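Local coordinates for protein ESSC (Geobacillus thermodenitrificans, PDB 5FWH) that forms part of the ATPase of the bacterial type VII secretion apparatus, where its N-terminal forkhead-associated region probably serves in protein-protein interactions, at residues V6-Y11 / V36-F41; G67-R72 / M84-S89; V106-D111 / T119-S124. All blocks are in the same frame, centred on the assembly; numbering follows the deposited sequence.

Contact 1: residues V6-Y11 / V36-F41; sequences VLYETY and VSSFSF
V36 lays its CG1 methyl over one face of the Y8 ring, offset toward the rim, in a CH-pi contact 4.0 Å from CG1 to the ring centroid. The two side chains meet tip to tip, and the opposite face of the tyrosine is covered by Y11 CB, so the ring is clasped between the far end of its own turn and the valine. Tucking CG between the backbone N and carbonyl carbon (chi1 58°) stands the Y8 ring up in that position; the phenol oxygen at its end bonds to Q13. F39 receives the tyrosine edge-to-face: the edge of Y8 points at the F39 face, with the planes 76° apart. F39 CZ also touches Y8 CB at 3.8 Å. At the solvent-exposed side, S38 OG donates to E9 OE2 over 3.2 Å, meeting the oxygen from above the carboxylate plane. Deeper in, V6 CG1 comes within 4.4 Å of V36 CG2, next to the buried M84 and I86. Y8 to Y11 form a type II' turn closed by backbone bonds in both directions, the tight hairpin joining strands 3-8 and 11-16; its packing against the type I turn V36-F39 closes one end of a beta sandwich.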
ATOM      1  N   VAL A   6       1.831  -0.975   7.715  1.00 41.20           N
ATOM      2  CA  VAL A   6       2.107  -1.982   8.727  1.00 41.25           C
ATOM      3  C   VAL A   6       1.514  -3.365   8.259  1.00 37.91           C
ATOM      4  O   VAL A   6       0.329  -3.566   8.152  1.00 35.16           O
ATOM      5  CB  VAL A   6       1.525  -1.523  10.044  1.00 44.14           C
ATOM      6  CG1 VAL A   6       1.762  -2.562  11.160  1.00 48.04           C
ATOM      7  CG2 VAL A   6       2.110  -0.152  10.375  1.00 45.54           C
ATOM      8  N   LEU A   7       2.423  -4.252   7.945  1.00 36.89           N
ATOM      9  CA  LEU A   7       2.154  -5.547   7.446  1.00 41.87           C
ATOM     10  C   LEU A   7       2.501  -6.585   8.513  1.00 41.25           C
ATOM     11  O   LEU A   7       3.560  -6.548   9.081  1.00 37.58           O
ATOM     12  CB  LEU A   7       2.986  -5.838   6.193  1.00 43.56           C
ATOM     13  CG  LEU A   7       2.686  -4.862   5.028  1.00 44.72           C
ATOM     14  CD1 LEU A   7       3.681  -3.684   5.033  1.00 46.45           C
ATOM     15  CD2 LEU A   7       2.778  -5.599   3.686  1.00 46.93           C
ATOM     16  N   TYR A   8       1.561  -7.505   8.695  1.00 43.01           N
ATOM     17  CA  TYR A   8       1.687  -8.619   9.650  1.00 47.03           C
ATOM     18  C   TYR A   8       0.600  -9.655   9.312  1.00 49.40           C
ATOM     19  O   TYR A   8      -0.465  -9.283   8.731  1.00 46.12           O
ATOM     20  CB  TYR A   8       1.505  -8.093  11.067  1.00 47.17           C
ATOM     21  CG  TYR A   8       0.181  -7.412  11.266  1.00 47.76           C
ATOM     22  CD1 TYR A   8      -0.022  -6.109  10.827  1.00 47.72           C
ATOM     23  CD2 TYR A   8      -0.872  -8.053  11.902  1.00 51.24           C
ATOM     24  CE1 TYR A   8      -1.197  -5.478  11.011  1.00 46.77           C
ATOM     25  CE2 TYR A   8      -2.086  -7.428  12.061  1.00 51.76           C
ATOM     26  CZ  TYR A   8      -2.227  -6.130  11.623  1.00 51.39           C
ATOM     27  OH  TYR A   8      -3.414  -5.482  11.769  1.00 52.52           O
ATOM     28  N   GLU A   9       0.851 -10.941   9.651  1.00 51.79           N
ATOM     29  CA  GLU A   9      -0.028 -12.044   9.273  1.00 51.60           C
ATOM     30  C   GLU A   9      -0.498 -11.842   7.820  1.00 50.17           C
ATOM     31  O   GLU A   9       0.348 -11.763   6.945  1.00 47.61           O
ATOM     32  CB  GLU A   9      -1.182 -12.222  10.265  1.00 55.88           C
ATOM     33  CG  GLU A   9      -0.680 -12.397  11.707  1.00 63.85           C
ATOM     34  CD  GLU A   9      -1.620 -13.143  12.670  1.00 71.00           C
ATOM     35  OE1 GLU A   9      -2.459 -13.987  12.215  1.00 77.74           O
ATOM     36  OE2 GLU A   9      -1.509 -12.901  13.903  1.00 73.06           O
ATOM     37  N   THR A  10      -1.809 -11.722   7.594  1.00 47.88           N
ATOM     38  CA  THR A  10      -2.407 -11.543   6.266  1.00 47.20           C
ATOM     39  C   THR A  10      -3.079 -10.140   6.119  1.00 43.56           C
ATOM     40  O   THR A  10      -4.063  -9.967   5.395  1.00 46.92           O
ATOM     41  CB  THR A  10      -3.467 -12.641   6.086  1.00 50.89           C
ATOM     42  OG1 THR A  10      -4.400 -12.577   7.190  1.00 48.09           O
ATOM     43  CG2 THR A  10      -2.784 -14.031   6.009  1.00 51.90           C
ATOM     44  N   TYR A  11      -2.593  -9.169   6.888  1.00 42.86           N
ATOM     45  CA  TYR A  11      -3.177  -7.838   6.960  1.00 43.65           C
ATOM     46  C   TYR A  11      -2.138  -6.820   6.562  1.00 44.55           C
ATOM     47  O   TYR A  11      -0.935  -7.089   6.688  1.00 35.93           O
ATOM     48  CB  TYR A  11      -3.644  -7.523   8.377  1.00 46.86           C
ATOM     49  CG  TYR A  11      -4.640  -8.577   8.802  1.00 49.21           C
ATOM     50  CD1 TYR A  11      -5.884  -8.650   8.182  1.00 51.07           C
ATOM     51  CD2 TYR A  11      -4.287  -9.565   9.743  1.00 50.22           C
ATOM     52  CE1 TYR A  11      -6.792  -9.672   8.510  1.00 55.26           C
ATOM     53  CE2 TYR A  11      -5.174 -10.555  10.084  1.00 53.99           C
ATOM     54  CZ  TYR A  11      -6.418 -10.602   9.466  1.00 54.89           C
ATOM     55  OH  TYR A  11      -7.277 -11.578   9.812  1.00 58.08           O
ATOM     56  N   VAL A  36      -2.091  -3.503  16.719  1.00 53.79           N
ATOM     57  CA  VAL A  36      -2.013  -4.911  16.365  1.00 52.66           C
ATOM     58  C   VAL A  36      -2.273  -5.745  17.621  1.00 56.01           C
ATOM     59  O   VAL A  36      -1.374  -5.959  18.438  1.00 54.90           O
ATOM     60  CB  VAL A  36      -0.627  -5.288  15.841  1.00 51.59           C
ATOM     61  CG1 VAL A  36      -0.640  -6.757  15.421  1.00 50.47           C
ATOM     62  CG2 VAL A  36      -0.206  -4.334  14.697  1.00 47.13           C
ATOM     63  N   SER A  37      -3.498  -6.231  17.761  1.00 56.88           N
ATOM     64  CA  SER A  37      -3.906  -6.899  19.004  1.00 62.44           C
ATOM     65  C   SER A  37      -3.445  -8.336  19.096  1.00 62.74           C
ATOM     66  O   SER A  37      -3.345  -8.876  20.200  1.00 63.87           O
ATOM     67  CB  SER A  37      -5.424  -6.840  19.176  1.00 63.05           C
ATOM     68  OG  SER A  37      -6.017  -7.060  17.923  1.00 67.74           O
ATOM     69  N   SER A  38      -3.169  -8.948  17.954  1.00 62.52           N
ATOM     70  CA  SER A  38      -2.751 -10.329  17.948  1.00 66.18           C
ATOM     71  C   SER A  38      -1.294 -10.542  18.399  1.00 67.27           C
ATOM     72  O   SER A  38      -0.940 -11.692  18.658  1.00 69.79           O
ATOM     73  CB  SER A  38      -2.966 -10.923  16.561  1.00 67.89           C
ATOM     74  OG  SER A  38      -2.184 -10.239  15.592  1.00 68.50           O
ATOM     75  N   PHE A  39      -0.465  -9.474  18.468  1.00 61.42           N
ATOM     76  CA  PHE A  39       0.925  -9.539  18.947  1.00 61.25           C
ATOM     77  C   PHE A  39       1.076  -9.153  20.451  1.00 62.12           C
ATOM     78  O   PHE A  39       0.301  -8.324  20.967  1.00 62.77           O
ATOM     79  CB  PHE A  39       1.775  -8.588  18.132  1.00 60.93           C
ATOM     80  CG  PHE A  39       2.120  -9.066  16.746  1.00 63.27           C
ATOM     81  CD1 PHE A  39       1.310  -9.966  16.017  1.00 65.54           C
ATOM     82  CD2 PHE A  39       3.273  -8.590  16.147  1.00 62.54           C
ATOM     83  CE1 PHE A  39       1.660 -10.369  14.734  1.00 66.10           C
ATOM     84  CE2 PHE A  39       3.628  -8.999  14.862  1.00 65.09           C
ATOM     85  CZ  PHE A  39       2.826  -9.887  14.154  1.00 64.72           C
ATOM     86  N   SER A  40       2.109  -9.717  21.091  1.00 61.13           N
ATOM     87  CA  SER A  40       2.540  -9.520  22.502  1.00 61.90           C
ATOM     88  C   SER A  40       3.288  -8.201  22.807  1.00 59.56           C
ATOM     89  O   SER A  40       3.105  -7.573  23.863  1.00 53.68           O
ATOM     90  CB  SER A  40       3.532 -10.675  22.864  1.00 65.01           C
ATOM     91  OG  SER A  40       4.759 -10.704  22.042  1.00 62.35           O
ATOM     92  N   PHE A  41       4.221  -7.879  21.900  1.00 57.20           N
ATOM     93  CA  PHE A  41       5.188  -6.801  22.051  1.00 57.17           C
ATOM     94  C   PHE A  41       6.014  -6.968  23.356  1.00 60.93           C
ATOM     95  O   PHE A  41       6.282  -5.985  24.072  1.00 62.13           O
ATOM     96  CB  PHE A  41       4.488  -5.419  21.962  1.00 55.53           C
ATOM     97  CG  PHE A  41       3.858  -5.150  20.627  1.00 54.08           C
ATOM     98  CD1 PHE A  41       4.645  -4.744  19.552  1.00 52.79           C
ATOM     99  CD2 PHE A  41       2.514  -5.358  20.439  1.00 51.99           C
ATOM    100  CE1 PHE A  41       4.084  -4.524  18.316  1.00 50.76           C
ATOM    101  CE2 PHE A  41       1.942  -5.149  19.221  1.00 50.04           C
ATOM    102  CZ  PHE A  41       2.720  -4.729  18.151  1.00 51.22           C
TER

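Contact 2: residues G67-R72 / M84-S89; sequences GELKPR and MTIAWS
L69 and I86 make the apolar centre, the leucine CD1 lying 4.2 Å from the isoleucine CG2, with I75 and V59 of the neighbouring strands also against L69. Two residues on along strand 84-88, W88 CB faces L69 CB at 4.3 Å. The indole carries most of the remaining contact. With CG anti to the backbone N (chi1 -175°), its six-membered ring runs alongside the chain from L69 to P71, and W88 CE3 meets K70 C edge-on at 3.4 Å. P71 lies beside the indole, pointing the same way, and its CD touches W88 CZ3 at 3.5 Å. The carbonyl L69 O comes to within 3.4 Å of W88 CE3, and also accepts a hydrogen bond from T56 OG1. An alanine in place of W88 would probably cost the loop at K70 and P71 its apolar support, and would remove the indole NE1 that bonds to S2 OG. Farther out, R72 N reaches W88 O at 2.8 Å, but the bond is bent to 121° and weak. R72 CG then passes S89 O, and the arginine NE goes on to a salt bridge with E182, whereas S89 OG bonds to Q3 N. The chemistry implies a junction held chiefly by the carbon surface of one tryptophan; its polar ends are satisfied by other parts of the chain, and between the segments themselves only one weak bond is made.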
ATOM      1  N   GLY A  67      16.639   0.909  13.516  1.00 59.99           N
ATOM      2  CA  GLY A  67      16.722   1.299  12.110  1.00 61.50           C
ATOM      3  C   GLY A  67      16.325   2.739  11.856  1.00 58.87           C
ATOM      4  O   GLY A  67      15.938   3.488  12.754  1.00 56.92           O
ATOM      5  N   GLU A  68      16.471   3.131  10.613  1.00 60.41           N
ATOM      6  CA  GLU A  68      15.914   4.372  10.159  1.00 62.72           C
ATOM      7  C   GLU A  68      15.310   4.070   8.841  1.00 57.12           C
ATOM      8  O   GLU A  68      15.881   3.286   8.110  1.00 57.33           O
ATOM      9  CB  GLU A  68      16.999   5.408   9.979  1.00 69.41           C
ATOM     10  CG  GLU A  68      17.764   5.670  11.246  1.00 74.68           C
ATOM     11  CD  GLU A  68      18.689   6.871  11.135  1.00 82.34           C
ATOM     12  OE1 GLU A  68      18.698   7.539  10.050  1.00 86.73           O
ATOM     13  OE2 GLU A  68      19.395   7.141  12.145  1.00 83.96           O
ATOM     14  N   LEU A  69      14.168   4.667   8.532  1.00 49.82           N
ATOM     15  CA  LEU A  69      13.539   4.450   7.295  1.00 47.73           C
ATOM     16  C   LEU A  69      13.647   5.717   6.471  1.00 48.96           C
ATOM     17  O   LEU A  69      13.273   6.819   6.909  1.00 47.23           O
ATOM     18  CB  LEU A  69      12.048   4.062   7.478  1.00 48.24           C
ATOM     19  CG  LEU A  69      11.778   2.754   8.199  1.00 48.10           C
ATOM     20  CD1 LEU A  69      10.346   2.701   8.627  1.00 48.38           C
ATOM     21  CD2 LEU A  69      12.149   1.562   7.287  1.00 52.75           C
ATOM     22  N   LYS A  70      14.119   5.542   5.252  1.00 50.88           N
ATOM     23  CA  LYS A  70      14.108   6.587   4.259  1.00 54.82           C
ATOM     24  C   LYS A  70      12.863   6.398   3.445  1.00 52.12           C
ATOM     25  O   LYS A  70      12.181   5.366   3.538  1.00 48.89           O
ATOM     26  CB  LYS A  70      15.352   6.500   3.363  1.00 60.29           C
ATOM     27  CG  LYS A  70      16.649   6.569   4.150  1.00 66.67           C
ATOM     28  CD  LYS A  70      17.879   6.907   3.300  1.00 73.99           C
ATOM     29  CE  LYS A  70      17.918   6.200   1.939  1.00 78.00           C
ATOM     30  NZ  LYS A  70      17.918   4.709   2.021  1.00 79.47           N
ATOM     31  N   PRO A  71      12.517   7.421   2.669  1.00 55.16           N
ATOM     32  CA  PRO A  71      11.397   7.269   1.777  1.00 54.88           C
ATOM     33  C   PRO A  71      11.483   6.001   0.908  1.00 54.41           C
ATOM     34  O   PRO A  71      12.578   5.643   0.418  1.00 51.86           O
ATOM     35  CB  PRO A  71      11.495   8.535   0.928  1.00 57.60           C
ATOM     36  CG  PRO A  71      12.027   9.550   1.902  1.00 57.03           C
ATOM     37  CD  PRO A  71      13.079   8.787   2.606  1.00 57.17           C
ATOM     38  N   ARG A  72      10.332   5.335   0.776  1.00 50.83           N
ATOM     39  CA  ARG A  72      10.165   4.127  -0.016  1.00 50.80           C
ATOM     40  C   ARG A  72      11.043   2.954   0.433  1.00 52.44           C
ATOM     41  O   ARG A  72      11.449   2.129  -0.368  1.00 53.95           O
ATOM     42  CB  ARG A  72      10.369   4.445  -1.481  1.00 56.59           C
ATOM     43  CG  ARG A  72       9.367   5.436  -2.061  1.00 60.01           C
ATOM     44  CD  ARG A  72       9.022   5.086  -3.520  1.00 65.67           C
ATOM     45  NE  ARG A  72      10.222   4.799  -4.310  1.00 71.45           N
ATOM     46  CZ  ARG A  72      11.126   5.707  -4.709  1.00 79.20           C
ATOM     47  NH1 ARG A  72      10.995   6.988  -4.393  1.00 79.27           N
ATOM     48  NH2 ARG A  72      12.200   5.330  -5.427  1.00 81.69           N
HETATM   49  N   MSE A  84       6.802  -8.727  11.537  1.00 56.65           N
HETATM   50  CA  MSE A  84       6.040  -7.550  11.057  1.00 55.59           C
HETATM   51  C   MSE A  84       6.880  -6.681  10.130  1.00 50.70           C
HETATM   52  O   MSE A  84       8.024  -6.405  10.451  1.00 54.06           O
HETATM   53  CB  MSE A  84       5.533  -6.774  12.316  1.00 51.17           C
HETATM   54  CG  MSE A  84       5.480  -5.279  12.117  1.00 53.01           C
HETATM   55 SE   MSE A  84       4.773  -4.160  13.649  1.00 58.13          SE
HETATM   56  CE  MSE A  84       3.432  -5.353  14.428  1.00 50.42           C
ATOM     57  N   THR A  85       6.324  -6.170   9.028  1.00 44.88           N
ATOM     58  CA  THR A  85       7.088  -5.194   8.207  1.00 44.00           C
ATOM     59  C   THR A  85       6.442  -3.785   8.281  1.00 47.82           C
ATOM     60  O   THR A  85       5.155  -3.596   8.312  1.00 45.58           O
ATOM     61  CB  THR A  85       7.194  -5.737   6.753  1.00 44.11           C
ATOM     62  OG1 THR A  85       7.949  -6.967   6.784  1.00 47.84           O
ATOM     63  CG2 THR A  85       7.859  -4.752   5.814  1.00 43.36           C
ATOM     64  N   ILE A  86       7.315  -2.787   8.428  1.00 49.74           N
ATOM     65  CA  ILE A  86       6.888  -1.370   8.321  1.00 48.29           C
ATOM     66  C   ILE A  86       7.587  -0.750   7.145  1.00 47.97           C
ATOM     67  O   ILE A  86       8.813  -0.978   6.934  1.00 43.61           O
ATOM     68  CB  ILE A  86       7.288  -0.503   9.522  1.00 50.95           C
ATOM     69  CG1 ILE A  86       7.004  -1.195  10.846  1.00 52.63           C
ATOM     70  CG2 ILE A  86       6.596   0.869   9.418  1.00 55.71           C
ATOM     71  CD1 ILE A  86       5.660  -1.847  10.954  1.00 51.23           C
ATOM     72  N   ALA A  87       6.826   0.004   6.365  1.00 42.53           N
ATOM     73  CA  ALA A  87       7.375   0.603   5.197  1.00 44.43           C
ATOM     74  C   ALA A  87       6.891   2.043   5.225  1.00 46.83           C
ATOM     75  O   ALA A  87       5.827   2.345   5.811  1.00 47.80           O
ATOM     76  CB  ALA A  87       6.852  -0.119   4.004  1.00 43.77           C
ATOM     77  N   TRP A  88       7.679   2.923   4.633  1.00 46.50           N
ATOM     78  CA  TRP A  88       7.367   4.307   4.601  1.00 46.39           C
ATOM     79  C   TRP A  88       7.404   4.766   3.178  1.00 46.45           C
ATOM     80  O   TRP A  88       8.323   4.435   2.441  1.00 46.62           O
ATOM     81  CB  TRP A  88       8.327   5.056   5.492  1.00 47.29           C
ATOM     82  CG  TRP A  88       8.037   6.502   5.652  1.00 48.07           C
ATOM     83  CD1 TRP A  88       6.841   7.054   5.892  1.00 49.07           C
ATOM     84  CD2 TRP A  88       8.978   7.586   5.588  1.00 51.01           C
ATOM     85  NE1 TRP A  88       6.952   8.416   5.988  1.00 51.12           N
ATOM     86  CE2 TRP A  88       8.262   8.770   5.825  1.00 52.18           C
ATOM     87  CE3 TRP A  88      10.344   7.665   5.349  1.00 51.84           C
ATOM     88  CZ2 TRP A  88       8.873  10.039   5.837  1.00 54.79           C
ATOM     89  CZ3 TRP A  88      10.969   8.902   5.394  1.00 55.89           C
ATOM     90  CH2 TRP A  88      10.229  10.084   5.615  1.00 57.07           C
ATOM     91  N   SER A  89       6.391   5.546   2.813  1.00 42.86           N
ATOM     92  CA  SER A  89       6.236   6.169   1.499  1.00 43.96           C
ATOM     93  C   SER A  89       7.134   7.367   1.254  1.00 46.46           C
ATOM     94  O   SER A  89       7.316   7.790   0.107  1.00 48.35           O
ATOM     95  CB  SER A  89       4.780   6.759   1.382  1.00 44.81           C
ATOM     96  OG  SER A  89       4.652   7.987   2.173  1.00 42.86           O
TER

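Contact 3: residues V106-D111 / T119-S124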
ATOM      1  N   VAL A 106      -6.661  -4.956 -17.428  1.00 49.55           N
ATOM      2  CA  VAL A 106      -5.509  -4.106 -17.007  1.00 44.31           C
ATOM      3  C   VAL A 106      -4.499  -5.017 -16.288  1.00 46.05           C
ATOM      4  O   VAL A 106      -4.841  -5.649 -15.272  1.00 48.09           O
ATOM      5  CB  VAL A 106      -5.953  -2.923 -16.118  1.00 42.16           C
ATOM      6  CG1 VAL A 106      -4.777  -2.051 -15.698  1.00 40.56           C
ATOM      7  CG2 VAL A 106      -6.888  -2.039 -16.879  1.00 44.60           C
ATOM      8  N   LEU A 107      -3.280  -5.114 -16.825  1.00 42.85           N
ATOM      9  CA  LEU A 107      -2.215  -5.875 -16.215  1.00 42.73           C
ATOM     10  C   LEU A 107      -1.300  -4.952 -15.504  1.00 39.69           C
ATOM     11  O   LEU A 107      -0.878  -3.943 -16.052  1.00 38.31           O
ATOM     12  CB  LEU A 107      -1.369  -6.645 -17.261  1.00 49.38           C
ATOM     13  CG  LEU A 107      -0.142  -7.448 -16.715  1.00 52.38           C
ATOM     14  CD1 LEU A 107      -0.503  -8.462 -15.608  1.00 54.17           C
ATOM     15  CD2 LEU A 107       0.631  -8.173 -17.840  1.00 54.13           C
ATOM     16  N   VAL A 108      -0.985  -5.326 -14.273  1.00 39.42           N
ATOM     17  CA  VAL A 108      -0.132  -4.586 -13.399  1.00 38.45           C
ATOM     18  C   VAL A 108       0.989  -5.551 -13.044  1.00 41.38           C
ATOM     19  O   VAL A 108       0.763  -6.535 -12.363  1.00 44.39           O
ATOM     20  CB  VAL A 108      -0.878  -4.187 -12.133  1.00 35.91           C
ATOM     21  CG1 VAL A 108       0.048  -3.357 -11.280  1.00 36.89           C
ATOM     22  CG2 VAL A 108      -2.112  -3.316 -12.502  1.00 35.88           C
ATOM     23  N   SER A 109       2.179  -5.279 -13.549  1.00 44.07           N
ATOM     24  CA  SER A 109       3.360  -6.098 -13.275  1.00 47.08           C
ATOM     25  C   SER A 109       4.598  -5.423 -13.847  1.00 49.76           C
ATOM     26  O   SER A 109       4.570  -4.265 -14.243  1.00 45.24           O
ATOM     27  CB  SER A 109       3.209  -7.446 -13.940  1.00 49.95           C
ATOM     28  OG  SER A 109       3.347  -7.245 -15.334  1.00 51.57           O
ATOM     29  N   ASN A 110       5.702  -6.161 -13.856  1.00 55.05           N
ATOM     30  CA  ASN A 110       6.930  -5.628 -14.329  1.00 59.13           C
ATOM     31  C   ASN A 110       7.230  -6.058 -15.710  1.00 62.91           C
ATOM     32  O   ASN A 110       8.245  -5.648 -16.243  1.00 67.50           O
ATOM     33  CB  ASN A 110       8.094  -5.982 -13.438  1.00 63.10           C
ATOM     34  CG  ASN A 110       9.231  -5.031 -13.642  1.00 67.67           C
ATOM     35  OD1 ASN A 110       9.025  -3.812 -13.679  1.00 71.33           O
ATOM     36  ND2 ASN A 110      10.405  -5.553 -13.854  1.00 72.62           N
ATOM     37  N   ASP A 111       6.318  -6.816 -16.319  1.00 63.31           N
ATOM     38  CA  ASP A 111       6.434  -7.166 -17.722  1.00 64.79           C
ATOM     39  C   ASP A 111       6.416  -5.940 -18.641  1.00 64.17           C
ATOM     40  O   ASP A 111       5.652  -4.939 -18.355  1.00 61.42           O
ATOM     41  CB  ASP A 111       5.316  -8.118 -18.132  1.00 65.65           C
ATOM     42  CG  ASP A 111       5.351  -9.401 -17.355  1.00 69.96           C
ATOM     43  OD1 ASP A 111       6.108 -10.348 -17.738  1.00 70.98           O
ATOM     44  OD2 ASP A 111       4.643  -9.458 -16.332  1.00 67.28           O
ATOM     45  N   THR A 119       7.547  -2.641 -10.183  1.00 60.87           N
ATOM     46  CA  THR A 119       8.216  -3.732  -9.506  1.00 65.25           C
ATOM     47  C   THR A 119       7.577  -3.948  -8.140  1.00 65.11           C
ATOM     48  O   THR A 119       8.076  -4.741  -7.388  1.00 62.25           O
ATOM     49  CB  THR A 119       9.718  -3.431  -9.294  1.00 70.23           C
ATOM     50  OG1 THR A 119       9.886  -2.413  -8.296  1.00 73.38           O
ATOM     51  CG2 THR A 119      10.374  -2.987 -10.579  1.00 71.58           C
ATOM     52  N   ASN A 120       6.481  -3.239  -7.819  1.00 65.46           N
ATOM     53  CA  ASN A 120       5.812  -3.337  -6.492  1.00 66.81           C
ATOM     54  C   ASN A 120       4.640  -4.304  -6.349  1.00 62.58           C
ATOM     55  O   ASN A 120       4.269  -4.624  -5.223  1.00 63.08           O
ATOM     56  CB  ASN A 120       5.267  -1.960  -6.038  1.00 68.55           C
ATOM     57  CG  ASN A 120       6.288  -0.858  -6.126  1.00 71.28           C
ATOM     58  OD1 ASN A 120       5.979   0.243  -6.590  1.00 73.40           O
ATOM     59  ND2 ASN A 120       7.524  -1.151  -5.714  1.00 72.49           N
ATOM     60  N   ALA A 121       4.045  -4.725  -7.464  1.00 57.13           N
ATOM     61  CA  ALA A 121       2.781  -5.452  -7.461  1.00 54.83           C
ATOM     62  C   ALA A 121       2.723  -6.291  -8.698  1.00 55.33           C
ATOM     63  O   ALA A 121       3.312  -5.948  -9.673  1.00 56.63           O
ATOM     64  CB  ALA A 121       1.621  -4.449  -7.505  1.00 53.62           C
ATOM     65  N   ARG A 122       1.944  -7.345  -8.673  1.00 54.21           N
ATOM     66  CA  ARG A 122       1.694  -8.088  -9.845  1.00 53.81           C
ATOM     67  C   ARG A 122       0.285  -8.637  -9.733  1.00 46.90           C
ATOM     68  O   ARG A 122       0.051  -9.505  -8.920  1.00 47.64           O
ATOM     69  CB  ARG A 122       2.767  -9.219  -9.983  1.00 58.11           C
ATOM     70  CG  ARG A 122       2.409 -10.351 -10.936  1.00 63.54           C
ATOM     71  CD  ARG A 122       3.515 -11.414 -11.010  1.00 70.47           C
ATOM     72  NE  ARG A 122       4.670 -10.854 -11.696  1.00 74.38           N
ATOM     73  CZ  ARG A 122       4.782 -10.721 -13.023  1.00 78.28           C
ATOM     74  NH1 ARG A 122       3.820 -11.126 -13.852  1.00 83.58           N
ATOM     75  NH2 ARG A 122       5.862 -10.158 -13.536  1.00 79.92           N
ATOM     76  N   PHE A 123      -0.606  -8.227 -10.621  1.00 42.20           N
ATOM     77  CA  PHE A 123      -1.982  -8.711 -10.555  1.00 42.78           C
ATOM     78  C   PHE A 123      -2.682  -8.286 -11.821  1.00 42.18           C
ATOM     79  O   PHE A 123      -2.133  -7.529 -12.562  1.00 42.10           O
ATOM     80  CB  PHE A 123      -2.697  -8.172  -9.273  1.00 39.42           C
ATOM     81  CG  PHE A 123      -2.839  -6.655  -9.209  1.00 38.67           C
ATOM     82  CD1 PHE A 123      -3.986  -6.008  -9.724  1.00 36.14           C
ATOM     83  CD2 PHE A 123      -1.887  -5.870  -8.538  1.00 38.33           C
ATOM     84  CE1 PHE A 123      -4.138  -4.628  -9.681  1.00 34.22           C
ATOM     85  CE2 PHE A 123      -2.081  -4.458  -8.439  1.00 34.85           C
ATOM     86  CZ  PHE A 123      -3.171  -3.849  -9.047  1.00 33.99           C
ATOM     87  N   SER A 124      -3.849  -8.814 -12.133  1.00 43.50           N
ATOM     88  CA  SER A 124      -4.546  -8.280 -13.281  1.00 44.92           C
ATOM     89  C   SER A 124      -5.911  -7.862 -12.873  1.00 42.09           C
ATOM     90  O   SER A 124      -6.377  -8.269 -11.850  1.00 44.62           O
ATOM     91  CB  SER A 124      -4.561  -9.246 -14.474  1.00 46.89           C
ATOM     92  OG  SER A 124      -5.345 -10.357 -14.177  1.00 52.07           O
TER
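R122, just before strand 123-128, has its CB 4.1 Å from V108 O, the carbonyl that its own CA also approaches in a CA-H...O contact. CG is anti to the backbone N, the chain stays extended through CD, and a bend at chi3 (-70°) swings the guanidinium back over the end of strand 105-109. R122 NE makes a long, weak ion pair with D139. R122 CZ lies 3.7 Å from S109 CB, which sits over one face of the guanidinium toward its rim. At the tip, R122 NH1 and NH2 grip D111 end-on in a salt bridge, both bonding to D111 OD2 and each 3.1 Å from it. The carboxylate lies near the guanidinium plane at its edge but is turned 88° to it, so NH1 uses the syn lone pair of OD2 whereas NH2 comes from above the carboxylate plane. S109 OG takes the anti lone pair of D111 OD2 at 2.8 Å. Three donors thus converge on OD2, which would favour the charged carboxylate and fix its rotation.

Beyond the arginine, V108 and F123 form an antiparallel hydrogen-bonded pair, with V108 N to F123 O at 3.0 Å and F123 N to V108 O at 2.8 Å. Their side chains lie side by side: V108 CB stands over the centre of the F123 ring, 11° off its normal. Beside the salt bridge, N110 OD1 touches T119 CG2.

No helix is nearby. Strand 105-109 runs between 123-128 and the short parallel strand 116-117, and the V108-F123 pair faces the opposing sheet of the second sandwich, where F168 of strand 166-170 meets the F123 ring edge-to-face and also touches V108.

Overall arrangement
From the N terminus, contact 1 closes the first long loop, tying the hairpin of strands 3-8 and 11-16 to the turn after strand 34-35. Contact 2 then closes a shorter excursion through strand 73-77, tying edge strand 65-69 of one sheet to strand 84-88 of the other. Contact 3 closes the shortest, through strand 116-117, and ties strands 105-109 and 123-128 within one sheet of the second sandwich. The three follow in series; none nests within or crosses another. Contacts 1 and 2 share the first sandwich and touch: L7 O probably accepts from T85 N at 2.8 Å, and M84 packs on V36 and F39. Contact 3 touches neither, its nearest atoms about 6 Å from contact 2.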